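Local coordinates for uncharacterized protein (Pyrococcus furiosus, PDB 4XLZ) that removes an acetyl group from N,N'-diacetylchitobiose, probably by metal-dependent hydrolysis as in other family 14 carbohydrate esterases, at residues Asp111-Tyr116 with His148-Thr154; Asp43-Met48 with Leu189-His193; Glu38-Asp42 with Arg88-Glu92. The contacts are given in a common frame with arbitrary orientation. Residues are numbered along the deposited sequence.

Contact 1 (Asp111-Tyr116 with His148-Thr154); sequences DTELPY and HPDHRRT. With CD (cadmium ion), chain G.
The loop Asp111-Tyr116 lies along the first turn of helix 149-164. CA atoms are nearest at Leu114-Asp150 (5.6 Å) and Tyr116-Arg153 (6.0 Å). Asp150 (chi1 m) accepts from two loop amides: OD1 from Thr112 N at 2.7 Å, OD2 from Leu114 N at 3.3 Å. OD1 also hydrogen-bonds to His40 NE2. Thr112 OG1 donates to Asp111 O at 2.6 Å. Arg153, m then extended, gives NH1 to Leu114 O at 2.9 Å. A water donates to both Leu114 O and Asp150 OD2, at 2.8 Å each. Tyr116 CB covers one face of the guanidinium, 3.7 Å from Arg153 NE. Leu114 CD2 reaches Thr154 OG1 at 3.4 Å; that hydroxyl donates to Asp150 O. A second water joins Asp111 OD1 to His148 NE2, 2.7 Å from each, while Asp111 OD2 accepts from Met72 N. His148 is the N-cap: its ND1 accepts from Asp150 N at 3.1 Å. His151 NE2 binds cadmium at 2.3 Å. This His-Pro-Asp-His run, 148-151, is consistent with the metal site of the GlcNAc-PI de-N-acetylase family.

Contact 2 (Asp43-Met48 with Leu189-His193); sequences DCAIGM and LYYTH. With CD (cadmium ion), chain G; CD (cadmium ion), chain J.
Tyr190 (chi1 p) lays one face of its ring over CG of Met48, which is selenomethionine in this derivative. Met48 SE is 3.8 Å from Tyr190 CD1 and 4.5 Å from the ring centroid, 38° off the normal: an oblique Met-aromatic contact. Segment 43-48 is the first turn and a half of helix 43-57. Segment 189-193 runs off the end of strand 186-190, and Tyr191 takes phi/psi of 54/50°. CA atoms come closest at Gly47-Tyr191, 5.8 Å. Gly47 CA packs 3.7 Å from Tyr190 CD2 and 3.6 Å from Tyr191 CE1; a CB there would clash with Tyr190. The Tyr190 hydroxyl hydrogen-bonds to Ile37 O. Tyr191 OH (chi1 m) donates to Asp43 OD1 at 2.7 Å and touches Ile46 CG2 at 3.4 Å. Asp43 binds cadmium through OD1 at 2.6 Å and OD2 at 2.3 Å. His193 NE2 binds another cadmium at 2.2 Å. Asp43 OD1 is thus both metal ligand and hydrogen-bond acceptor, so Tyr191 is a second-shell residue that probably helps orient the carboxylate.

Contact 3 (Glu38-Asp42 with Arg88-Glu92); sequences EPHPD and RRREE. With CD (cadmium ion), chain G.
This is a buried, largely polar contact between a metal-binding loop and a helix. The loop leaves the C-terminal end of strand 33-38, and the partner is the middle of helix 81-99. CA atoms are nearest at Pro41-Glu92, 6.0 Å. Pro41 is extended (-63/123°), and Asp42 follows with positive phi (111°). Asp42 is at the N-cap of helix 43-57; its side chain makes no capping bond. Arg88, with chi1 m, chi2 t and chi3 p, reaches across the loop. Its NH2 donates to Pro41 O at 2.8 Å. Pro41 CD lies over one face of the guanidinium, 3.8 Å from Arg88 NH2. A long salt bridge joins Arg88 NH2 to Asp42 OD2 at 3.7 Å, and NH1 hydrogen-bonds to Gly70 O. The loop follows the central strand of a parallel sheet flanked by helices. Its sequence, EPHPDD with Asp43, carries the metal-binding His and Asp of the GlcNAc-PI de-N-acetylase family. His40 ND1 holds cadmium at 2.3 Å, and its NE2 hydrogen-bonds to Asp150 OD1. One turn after Arg88, Glu92 (chi1 t, chi2 p) accepts from Asp42 N at OE1, 3.0 Å. Glu92 OE1 is also 2.5 Å from Glu38 OE2, so one of the two acids probably holds a proton. A water lies 2.9 Å from Glu38 OE1 and 2.9 Å from Glu92 OE2. Glu38 OE1 also accepts from Cys44 N.

From the N terminus, strand 33-38 leads into Glu38-Asp42 and directly on into Asp43-Met48, so contacts 3 and 2 open side by side. Contact 3 closes first, at Arg88-Glu92, and brings helix 81-99 to the loop after the central strand. Contact 1 then opens after edge strand 103-109 and closes at the start of helix 149-164, in series with contact 3. Contact 2 closes last, at the end of strand 186-190. Its long loop contains contact 1 and crosses contact 3. It ties this other edge strand to the helix after the central one. Each contact supplies one protein ligand to the same cadmium: His40, Asp43 and His151.

Contact 1 (Asp111-Tyr116 with His148-Thr154)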
loop_
_atom_site.group_PDB
_atom_site.type_symbol
_atom_site.label_atom_id
_atom_site.label_comp_id
_atom_site.label_asym_id
_atom_site.label_seq_id
_atom_site.Cartn_x
_atom_site.Cartn_y
_atom_site.Cartn_z
ATOM N N ASP A 111 15.703 8.988 -0.948
ATOM C CA ASP A 111 16.628 8.059 -0.230
ATOM C C ASP A 111 15.998 7.518 1.015
ATOM O O ASP A 111 15.381 8.233 1.784
ATOM C CB ASP A 111 17.820 9.023 0.116
ATOM C CG ASP A 111 18.960 8.357 0.765
ATOM O OD1 ASP A 111 19.097 7.131 0.934
ATOM O OD2 ASP A 111 19.892 9.191 1.131
ATOM N N THR A 112 16.139 6.183 1.126
ATOM C CA THR A 112 15.600 5.324 2.237
ATOM C C THR A 112 14.126 4.986 1.957
ATOM O O THR A 112 13.523 4.265 2.773
ATOM C CB THR A 112 15.722 5.824 3.690
ATOM O OG1 THR A 112 14.921 6.965 3.987
ATOM C CG2 THR A 112 17.280 6.125 3.987
ATOM N N GLU A 113 13.585 5.485 0.833
ATOM C CA GLU A 113 12.132 5.354 0.536
ATOM C C GLU A 113 12.031 4.843 -0.877
ATOM O O GLU A 113 10.879 4.989 -1.465
ATOM C CB GLU A 113 11.397 6.695 0.714
ATOM C CG GLU A 113 11.690 7.263 2.166
ATOM C CD GLU A 113 10.892 8.471 2.533
ATOM O OE1 GLU A 113 11.038 8.921 3.681
ATOM O OE2 GLU A 113 10.163 9.084 1.613
ATOM N N LEU A 114 12.962 4.151 -1.475
ATOM C CA LEU A 114 12.752 3.580 -2.812
ATOM C C LEU A 114 11.653 2.516 -2.763
ATOM O O LEU A 114 11.900 1.534 -2.049
ATOM C CB LEU A 114 14.097 2.983 -3.297
ATOM C CG LEU A 114 13.970 2.351 -4.708
ATOM C CD1 LEU A 114 13.599 3.440 -5.834
ATOM C CD2 LEU A 114 15.313 1.681 -5.097
ATOM N N PRO A 115 10.565 2.628 -3.482
ATOM C CA PRO A 115 9.603 1.510 -3.424
ATOM C C PRO A 115 10.075 0.287 -4.083
ATOM O O PRO A 115 10.923 0.322 -5.005
ATOM C CB PRO A 115 8.369 2.078 -4.187
ATOM C CG PRO A 115 8.595 3.617 -4.233
ATOM C CD PRO A 115 10.107 3.790 -4.282
ATOM N N TYR A 116 9.425 -0.837 -3.695
ATOM C CA TYR A 116 9.632 -2.070 -4.470
ATOM C C TYR A 116 8.264 -2.354 -5.142
ATOM O O TYR A 116 7.341 -2.919 -4.498
ATOM C CB TYR A 116 10.067 -3.250 -3.553
ATOM C CG TYR A 116 10.256 -4.491 -4.336
ATOM C CD1 TYR A 116 9.309 -5.548 -4.230
ATOM C CD2 TYR A 116 11.309 -4.623 -5.251
ATOM C CE1 TYR A 116 9.501 -6.759 -4.943
ATOM C CE2 TYR A 116 11.485 -5.775 -6.011
ATOM C CZ TYR A 116 10.540 -6.842 -5.881
ATOM O OH TYR A 116 10.653 -8.007 -6.601
ATOM N N HIS A 148 20.797 -2.264 3.403
ATOM C CA HIS A 148 20.109 -1.017 2.945
ATOM C C HIS A 148 19.008 -1.469 1.920
ATOM O O HIS A 148 19.314 -2.004 0.851
ATOM C CB HIS A 148 21.144 -0.122 2.197
ATOM C CG HIS A 148 20.657 1.306 2.154
ATOM N ND1 HIS A 148 19.358 1.654 1.786
ATOM C CD2 HIS A 148 21.261 2.457 2.541
ATOM C CE1 HIS A 148 19.189 2.959 1.935
ATOM N NE2 HIS A 148 20.353 3.479 2.413
ATOM N N PRO A 149 17.775 -1.171 2.294
ATOM C CA PRO A 149 16.642 -1.660 1.395
ATOM C C PRO A 149 16.769 -0.983 0.014
ATOM O O PRO A 149 16.415 -1.587 -0.998
ATOM C CB PRO A 149 15.374 -1.162 2.100
ATOM C CG PRO A 149 15.814 -0.038 3.033
ATOM C CD PRO A 149 17.252 -0.491 3.509
ATOM N N ASP A 150 17.338 0.269 -0.076
ATOM C CA ASP A 150 17.431 0.860 -1.420
ATOM C C ASP A 150 18.390 0.015 -2.263
ATOM O O ASP A 150 18.275 -0.027 -3.489
ATOM C CB ASP A 150 18.036 2.303 -1.371
ATOM C CG ASP A 150 17.141 3.329 -0.719
ATOM O OD1 ASP A 150 17.623 4.443 -0.389
ATOM O OD2 ASP A 150 15.899 3.115 -0.479
ATOM N N HIS A 151 19.472 -0.536 -1.671
ATOM C CA HIS A 151 20.380 -1.343 -2.491
ATOM C C HIS A 151 19.739 -2.672 -2.917
ATOM O O HIS A 151 19.844 -3.028 -4.097
ATOM C CB HIS A 151 21.651 -1.624 -1.619
ATOM C CG HIS A 151 22.635 -0.488 -1.714
ATOM N ND1 HIS A 151 23.941 -0.721 -2.076
ATOM C CD2 HIS A 151 22.437 0.854 -1.631
ATOM C CE1 HIS A 151 24.561 0.498 -2.143
ATOM N NE2 HIS A 151 23.696 1.440 -1.802
ATOM N N ARG A 152 19.089 -3.390 -1.971
ATOM C CA ARG A 152 18.496 -4.680 -2.347
ATOM C C ARG A 152 17.385 -4.425 -3.432
ATOM O O ARG A 152 17.365 -5.142 -4.440
ATOM C CB ARG A 152 17.801 -5.285 -1.131
ATOM C CG ARG A 152 18.789 -5.690 -0.019
ATOM C CD ARG A 152 18.033 -6.448 1.082
ATOM N NE ARG A 152 17.047 -5.631 1.795
ATOM C CZ ARG A 152 17.116 -5.195 3.012
ATOM N NH1 ARG A 152 18.255 -5.348 3.745
ATOM N NH2 ARG A 152 16.119 -4.515 3.534
ATOM N N ARG A 153 16.590 -3.409 -3.184
ATOM C CA ARG A 153 15.508 -3.148 -4.156
ATOM C C ARG A 153 16.049 -2.724 -5.536
ATOM O O ARG A 153 15.471 -3.155 -6.570
ATOM C CB ARG A 153 14.541 -2.127 -3.619
ATOM C CG ARG A 153 13.745 -2.697 -2.384
ATOM C CD ARG A 153 12.948 -1.630 -1.687
ATOM N NE ARG A 153 12.169 -2.299 -0.660
ATOM C CZ ARG A 153 11.078 -1.777 -0.165
ATOM N NH1 ARG A 153 10.650 -0.496 -0.454
ATOM N NH2 ARG A 153 10.333 -2.581 0.711
ATOM N N THR A 154 17.138 -1.902 -5.567
ATOM C CA THR A 154 17.645 -1.578 -6.878
ATOM C C THR A 154 18.054 -2.797 -7.636
ATOM O O THR A 154 17.827 -2.913 -8.882
ATOM C CB THR A 154 18.843 -0.594 -6.664
ATOM O OG1 THR A 154 18.375 0.620 -6.106
ATOM C CG2 THR A 154 19.482 -0.264 -8.050
HETATM CD CD CD G . 24.488 3.590 -1.824
HETATM O O HOH W 1 20.792 6.163 2.740
HETATM O O HOH W 2 13.917 1.227 -0.128
HETATM O O HOH W 3 24.565 3.748 0.754
#

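Contact 2 (Asp43-Met48 with Leu189-His193)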
loop_
_atom_site.group_PDB
_atom_site.type_symbol
_atom_site.label_atom_id
_atom_site.label_comp_id
_atom_site.label_asym_id
_atom_site.label_seq_id
_atom_site.Cartn_x
_atom_site.Cartn_y
_atom_site.Cartn_z
ATOM N N ASP A 43 27.085 5.543 -6.080
ATOM C CA ASP A 43 27.353 4.114 -6.096
ATOM C C ASP A 43 27.974 3.528 -7.376
ATOM O O ASP A 43 28.699 2.534 -7.322
ATOM C CB ASP A 43 25.977 3.281 -5.880
ATOM C CG ASP A 43 25.517 3.316 -4.477
ATOM O OD1 ASP A 43 26.367 2.912 -3.555
ATOM O OD2 ASP A 43 24.414 3.793 -4.133
ATOM N N CYS A 44 27.708 4.114 -8.539
ATOM C CA CYS A 44 28.412 3.665 -9.770
ATOM C C CYS A 44 29.948 3.919 -9.601
ATOM O O CYS A 44 30.691 3.006 -9.966
ATOM C CB CYS A 44 27.891 4.461 -10.990
ATOM S SG CYS A 44 26.254 3.844 -11.473
ATOM N N ALA A 45 30.266 5.117 -9.089
ATOM C CA ALA A 45 31.719 5.383 -8.950
ATOM C C ALA A 45 32.318 4.420 -7.947
ATOM O O ALA A 45 33.435 3.896 -8.193
ATOM C CB ALA A 45 31.951 6.800 -8.434
ATOM N N ILE A 46 31.632 4.185 -6.824
ATOM C CA ILE A 46 32.224 3.242 -5.795
ATOM C C ILE A 46 32.265 1.851 -6.277
ATOM O O ILE A 46 33.296 1.133 -6.147
ATOM C CB ILE A 46 31.512 3.404 -4.460
ATOM C CG1 ILE A 46 31.608 4.807 -3.874
ATOM C CG2 ILE A 46 31.906 2.249 -3.444
ATOM C CD1 ILE A 46 30.612 5.092 -2.735
ATOM N N GLY A 47 31.132 1.358 -6.825
ATOM C CA GLY A 47 31.118 -0.059 -7.202
ATOM C C GLY A 47 31.934 -0.400 -8.433
ATOM O O GLY A 47 32.464 -1.516 -8.560
HETATM N N MSE A 48 32.018 0.542 -9.411
HETATM C CA MSE A 48 32.562 0.158 -10.703
HETATM C C MSE A 48 33.173 1.308 -11.474
HETATM O O MSE A 48 33.210 1.275 -12.660
HETATM C CB MSE A 48 31.533 -0.626 -11.622
HETATM C CG MSE A 48 30.225 0.166 -11.869
HETATM SE SE MSE A 48 29.100 -0.741 -13.130
HETATM C CE MSE A 48 30.288 -0.789 -14.667
ATOM N N LEU A 189 26.300 -7.821 -12.376
ATOM C CA LEU A 189 25.965 -7.360 -10.993
ATOM C C LEU A 189 27.289 -6.952 -10.335
ATOM O O LEU A 189 28.228 -7.765 -10.246
ATOM C CB LEU A 189 25.318 -8.486 -10.193
ATOM C CG LEU A 189 24.006 -8.924 -10.931
ATOM C CD1 LEU A 189 23.509 -10.071 -10.019
ATOM C CD2 LEU A 189 22.985 -7.792 -11.018
ATOM N N TYR A 190 27.309 -5.723 -9.838
ATOM C CA TYR A 190 28.487 -5.280 -9.027
ATOM C C TYR A 190 28.113 -5.302 -7.554
ATOM O O TYR A 190 27.031 -5.716 -7.187
ATOM C CB TYR A 190 28.992 -3.911 -9.496
ATOM C CG TYR A 190 28.023 -2.685 -9.378
ATOM C CD1 TYR A 190 27.052 -2.373 -10.411
ATOM C CD2 TYR A 190 28.031 -1.904 -8.223
ATOM C CE1 TYR A 190 26.254 -1.278 -10.218
ATOM C CE2 TYR A 190 27.178 -0.789 -8.091
ATOM C CZ TYR A 190 26.261 -0.529 -9.086
ATOM O OH TYR A 190 25.478 0.598 -8.885
ATOM N N TYR A 191 29.029 -4.876 -6.670
ATOM C CA TYR A 191 28.808 -5.016 -5.241
ATOM C C TYR A 191 28.491 -6.495 -4.904
ATOM O O TYR A 191 27.441 -6.791 -4.245
ATOM C CB TYR A 191 27.724 -4.074 -4.688
ATOM C CG TYR A 191 28.008 -2.584 -4.542
ATOM C CD1 TYR A 191 29.299 -2.119 -4.190
ATOM C CD2 TYR A 191 26.973 -1.655 -4.719
ATOM C CE1 TYR A 191 29.508 -0.775 -4.006
ATOM C CE2 TYR A 191 27.166 -0.254 -4.530
ATOM C CZ TYR A 191 28.476 0.147 -4.188
ATOM O OH TYR A 191 28.589 1.443 -3.891
ATOM N N THR A 192 29.351 -7.411 -5.409
ATOM C CA THR A 192 29.032 -8.856 -5.324
ATOM C C THR A 192 30.052 -9.624 -4.534
ATOM O O THR A 192 31.287 -9.330 -4.645
ATOM C CB THR A 192 28.856 -9.404 -6.725
ATOM O OG1 THR A 192 28.412 -10.776 -6.619
ATOM C CG2 THR A 192 30.150 -9.369 -7.618
ATOM N N HIS A 193 29.560 -10.528 -3.712
ATOM C CA HIS A 193 30.436 -11.524 -3.003
ATOM C C HIS A 193 30.802 -12.709 -3.956
ATOM O O HIS A 193 31.691 -13.513 -3.576
ATOM C CB HIS A 193 29.691 -11.981 -1.728
ATOM C CG HIS A 193 30.322 -13.111 -0.946
ATOM N ND1 HIS A 193 29.656 -14.288 -0.727
ATOM C CD2 HIS A 193 31.506 -13.221 -0.272
ATOM C CE1 HIS A 193 30.402 -15.093 0.006
ATOM N NE2 HIS A 193 31.534 -14.485 0.282
HETATM CD CD CD G . 24.488 3.590 -1.824
HETATM CD CD CD J . 33.012 -15.379 1.699
HETATM O O HOH W 3 24.565 3.748 0.754
HETATM O O HOH W 4 31.375 -16.754 1.077
HETATM O O HOH W 5 33.798 -17.462 2.171
HETATM O O HOH W 6 34.858 -13.918 1.127
#

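Contact 3 (Glu38-Asp42 with Arg88-Glu92)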
loop_
_atom_site.group_PDB
_atom_site.type_symbol
_atom_site.label_atom_id
_atom_site.label_comp_id
_atom_site.label_asym_id
_atom_site.label_seq_id
_atom_site.Cartn_x
_atom_site.Cartn_y
_atom_site.Cartn_z
ATOM N N GLU A 38 22.394 2.839 -10.206
ATOM C CA GLU A 38 22.904 3.072 -8.822
ATOM C C GLU A 38 21.769 3.414 -7.924
ATOM O O GLU A 38 20.913 4.235 -8.229
ATOM C CB GLU A 38 23.993 4.183 -8.711
ATOM C CG GLU A 38 23.547 5.497 -9.436
ATOM C CD GLU A 38 24.634 6.579 -9.384
ATOM O OE1 GLU A 38 25.723 6.300 -8.886
ATOM O OE2 GLU A 38 24.326 7.779 -9.714
ATOM N N PRO A 39 21.824 2.916 -6.710
ATOM C CA PRO A 39 20.768 3.287 -5.726
ATOM C C PRO A 39 20.822 4.729 -5.293
ATOM O O PRO A 39 19.772 5.395 -5.206
ATOM C CB PRO A 39 21.059 2.329 -4.501
ATOM C CG PRO A 39 21.738 1.107 -5.092
ATOM C CD PRO A 39 22.618 1.694 -6.336
ATOM N N HIS A 40 22.100 5.231 -5.052
ATOM C CA HIS A 40 22.301 6.615 -4.593
ATOM C C HIS A 40 23.411 7.223 -5.459
ATOM O O HIS A 40 24.150 6.502 -6.101
ATOM C CB HIS A 40 22.863 6.551 -3.119
ATOM C CG HIS A 40 21.957 5.785 -2.224
ATOM N ND1 HIS A 40 22.415 4.617 -1.610
ATOM C CD2 HIS A 40 20.713 6.054 -1.756
ATOM C CE1 HIS A 40 21.425 4.171 -0.825
ATOM N NE2 HIS A 40 20.387 5.020 -0.893
ATOM N N PRO A 41 23.442 8.582 -5.436
ATOM C CA PRO A 41 24.555 9.258 -6.158
ATOM C C PRO A 41 25.915 8.808 -5.413
ATOM O O PRO A 41 26.032 8.850 -4.195
ATOM C CB PRO A 41 24.320 10.752 -5.810
ATOM C CG PRO A 41 22.819 10.828 -5.519
ATOM C CD PRO A 41 22.583 9.526 -4.729
ATOM N N ASP A 42 26.741 8.259 -6.224
ATOM C CA ASP A 42 28.082 7.759 -5.894
ATOM C C ASP A 42 28.226 6.286 -5.956
ATOM O O ASP A 42 29.326 5.789 -6.028
ATOM C CB ASP A 42 28.730 8.307 -4.617
ATOM C CG ASP A 42 28.192 7.704 -3.284
ATOM O OD1 ASP A 42 27.637 6.576 -3.273
ATOM O OD2 ASP A 42 28.383 8.340 -2.176
ATOM N N ARG A 88 24.222 16.930 -4.034
ATOM C CA ARG A 88 24.632 15.668 -4.604
ATOM C C ARG A 88 24.445 15.472 -6.079
ATOM O O ARG A 88 25.199 14.692 -6.738
ATOM C CB ARG A 88 23.938 14.513 -3.829
ATOM C CG ARG A 88 24.432 14.542 -2.358
ATOM C CD ARG A 88 23.880 13.300 -1.530
ATOM N NE ARG A 88 24.527 12.084 -1.988
ATOM C CZ ARG A 88 24.374 10.870 -1.344
ATOM N NH1 ARG A 88 23.508 10.869 -0.306
ATOM N NH2 ARG A 88 25.021 9.779 -1.785
ATOM N N ARG A 89 23.438 16.213 -6.687
ATOM C CA ARG A 89 23.320 16.145 -8.130
ATOM C C ARG A 89 24.564 16.782 -8.792
ATOM O O ARG A 89 25.084 16.184 -9.740
ATOM C CB ARG A 89 22.034 16.922 -8.501
ATOM C CG ARG A 89 21.943 16.840 -10.005
ATOM C CD ARG A 89 20.838 17.790 -10.369
ATOM N NE ARG A 89 19.631 17.186 -9.765
ATOM C CZ ARG A 89 18.576 16.731 -10.453
ATOM N NH1 ARG A 89 18.509 16.893 -11.828
ATOM N NH2 ARG A 89 17.616 16.156 -9.731
ATOM N N ARG A 90 24.968 17.899 -8.208
ATOM C CA ARG A 90 26.188 18.530 -8.807
ATOM C C ARG A 90 27.465 17.668 -8.581
ATOM O O ARG A 90 28.284 17.538 -9.485
ATOM C CB ARG A 90 26.388 19.872 -8.148
ATOM C CG ARG A 90 25.210 20.785 -8.469
ATOM C CD ARG A 90 24.970 21.936 -7.523
ATOM N NE ARG A 90 23.870 22.828 -8.014
ATOM C CZ ARG A 90 23.557 24.000 -7.453
ATOM N NH1 ARG A 90 24.246 24.435 -6.370
ATOM N NH2 ARG A 90 22.546 24.717 -7.951
ATOM N N GLU A 91 27.549 17.057 -7.382
ATOM C CA GLU A 91 28.676 16.086 -7.150
ATOM C C GLU A 91 28.728 14.987 -8.147
ATOM O O GLU A 91 29.732 14.596 -8.672
ATOM C CB GLU A 91 28.576 15.510 -5.755
ATOM C CG GLU A 91 28.892 16.601 -4.738
ATOM C CD GLU A 91 28.739 16.258 -3.283
ATOM O OE1 GLU A 91 29.176 17.062 -2.359
ATOM O OE2 GLU A 91 28.097 15.196 -2.947
ATOM N N GLU A 92 27.522 14.408 -8.432
ATOM C CA GLU A 92 27.525 13.345 -9.417
ATOM C C GLU A 92 27.874 13.790 -10.848
ATOM O O GLU A 92 28.515 13.070 -11.595
ATOM C CB GLU A 92 26.098 12.615 -9.428
ATOM C CG GLU A 92 26.116 11.351 -10.253
ATOM C CD GLU A 92 26.848 10.186 -9.576
ATOM O OE1 GLU A 92 26.260 9.246 -9.012
ATOM O OE2 GLU A 92 28.104 10.094 -9.694
HETATM CD CD CD G . 24.488 3.590 -1.824
HETATM O O HOH W 7 28.417 7.287 -9.056
HETATM O O HOH W 3 24.565 3.748 0.754
#